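Local coordinates for DinB-like Protein (Bacillus cereus ATCC 10987, PDB 3DI5), which is of unknown function but belongs to the DinB family of metal-binding proteins and holds a nickel ion in the crystal, at residues P55-G60 / M123-H128. Residues are numbered along the deposited sequence; the frame is centred on the assembly and turned at random.
Sequences PVILSG and MTLINH. With NI (nickel (II) ion), chain B.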
# COMPACT_ATOMS: atom_id res chain seq x y z
N PRO A 55 -2.12 3.56 -6.19
CA PRO A 55 -2.31 4.02 -7.57
C PRO A 55 -1.17 3.73 -8.56
O PRO A 55 -1.45 3.63 -9.75
CB PRO A 55 -2.56 5.53 -7.43
CG PRO A 55 -2.09 5.89 -6.05
CD PRO A 55 -2.21 4.66 -5.22
N VAL A 56 0.08 3.55 -8.12
CA VAL A 56 1.19 3.36 -9.05
C VAL A 56 1.19 1.93 -9.61
O VAL A 56 1.32 1.70 -10.82
CB VAL A 56 2.55 3.72 -8.40
CG1 VAL A 56 3.73 3.29 -9.31
CG2 VAL A 56 2.59 5.23 -8.08
N ILE A 57 1.03 0.96 -8.72
CA ILE A 57 0.98 -0.42 -9.14
C ILE A 57 -0.32 -0.67 -9.96
O ILE A 57 -0.30 -1.39 -10.95
CB ILE A 57 1.15 -1.38 -7.93
CG1 ILE A 57 2.61 -1.39 -7.47
CG2 ILE A 57 0.62 -2.77 -8.26
CD1 ILE A 57 2.87 -2.24 -6.20
N LEU A 58 -1.44 -0.06 -9.61
CA LEU A 58 -2.67 -0.39 -10.32
C LEU A 58 -2.88 0.40 -11.64
O LEU A 58 -3.84 0.13 -12.40
CB LEU A 58 -3.88 -0.30 -9.37
CG LEU A 58 -3.75 -1.29 -8.19
CD1 LEU A 58 -4.95 -1.36 -7.44
CD2 LEU A 58 -3.40 -2.71 -8.66
N SER A 59 -1.98 1.34 -11.95
CA SER A 59 -2.24 2.30 -13.04
C SER A 59 -2.41 1.63 -14.39
O SER A 59 -3.28 2.00 -15.16
CB SER A 59 -1.15 3.38 -13.11
OG SER A 59 0.10 2.85 -13.51
N GLY A 60 -1.58 0.62 -14.66
CA GLY A 60 -1.61 -0.10 -15.93
C GLY A 60 -2.82 -0.99 -16.13
O GLY A 60 -3.06 -1.45 -17.23
N MSE A 123 -1.51 -9.32 -6.97
CA MSE A 123 -0.55 -10.09 -6.20
C MSE A 123 0.65 -9.22 -5.88
O MSE A 123 1.22 -9.30 -4.80
CB MSE A 123 -0.09 -11.32 -7.00
CG MSE A 123 0.86 -12.21 -6.29
SE MSE A 123 1.87 -13.34 -7.57
CE MSE A 123 3.04 -11.92 -8.44
N THR A 124 1.03 -8.39 -6.85
CA THR A 124 2.22 -7.57 -6.76
C THR A 124 1.98 -6.46 -5.75
O THR A 124 2.87 -6.14 -4.96
CB THR A 124 2.68 -7.06 -8.18
OG1 THR A 124 3.11 -8.19 -8.97
CG2 THR A 124 3.84 -6.04 -8.07
N LEU A 125 0.77 -5.89 -5.74
CA LEU A 125 0.42 -4.89 -4.79
C LEU A 125 0.61 -5.37 -3.35
O LEU A 125 1.15 -4.64 -2.51
CB LEU A 125 -1.04 -4.46 -5.00
CG LEU A 125 -1.64 -3.38 -4.12
CD1 LEU A 125 -1.07 -2.01 -4.46
CD2 LEU A 125 -3.14 -3.38 -4.27
N ILE A 126 0.12 -6.57 -3.06
CA ILE A 126 0.15 -7.14 -1.71
C ILE A 126 1.56 -7.44 -1.28
O ILE A 126 1.94 -7.12 -0.15
CB ILE A 126 -0.71 -8.45 -1.60
CG1 ILE A 126 -2.19 -8.12 -1.72
CG2 ILE A 126 -0.49 -9.13 -0.25
CD1 ILE A 126 -3.10 -9.33 -1.70
N ASN A 127 2.33 -8.06 -2.18
CA ASN A 127 3.70 -8.44 -1.92
C ASN A 127 4.62 -7.24 -1.65
O ASN A 127 5.42 -7.25 -0.69
CB ASN A 127 4.27 -9.20 -3.11
CG ASN A 127 3.79 -10.62 -3.19
OD1 ASN A 127 3.10 -11.12 -2.30
ND2 ASN A 127 4.17 -11.30 -4.27
N HIS A 128 4.47 -6.20 -2.48
CA HIS A 128 5.22 -4.95 -2.35
C HIS A 128 4.94 -4.31 -0.99
O HIS A 128 5.88 -3.99 -0.27
CB HIS A 128 4.86 -4.00 -3.51
CG HIS A 128 5.49 -2.63 -3.43
ND1 HIS A 128 4.78 -1.50 -3.08
CD2 HIS A 128 6.76 -2.22 -3.67
CE1 HIS A 128 5.59 -0.45 -3.11
NE2 HIS A 128 6.79 -0.86 -3.46
NI NI B . 9.07 -0.23 -3.34
O HOH W 1 11.22 0.85 -3.31
O HOH W 2 10.04 -2.15 -4.10
O HOH W 3 8.90 0.42 -5.60
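The end of helix 43-58 lies against the first half of helix 118-142, their backbones nearest at I57 and L125, whose CA atoms are 6.3 Å apart. Both helices belong to the four-helix bundle of the DinB fold, and the contact is apolar packing just beside the nickel site. I57 gives the largest share. Its CG1 stands anti to the carbonyl carbon (chi1 -74°) and chi2 is extended (176°), so the two branches spread along the facing helix. CG2 rests alongside L125, 4.0 Å from CB of L125, while the longer arm carries CD1 over the backbone, 3.9 Å from CA of L125. A beta-branched residue with one long arm suits this position because its short branch meets L125 while its long arm reaches between T124 and H128, one turn apart. L125, with CG anti to its backbone N, crosses I57 obliquely and sends CD2 to within 4.2 Å of CD1 of L58, the two leucines meeting at about a right angle. F92 of helix 78-99 touches both leucines, and W13 of helix 6-26 packs on L125, so large apolar side chains close the bundle core here. T124 suits the border, its OG1 hydrogen-bonding to O of I120 within the same helix and its CG2 turned to I57. H128 has CG anti to the backbone N (chi1 175°), which carries its ring out toward the metal. There it joins H49, H132 and three waters; NE2 of H128 binds nickel at 2.4 Å, while CD1 of I57 approaches the ring obliquely, 3.7 Å from ND1 of H128.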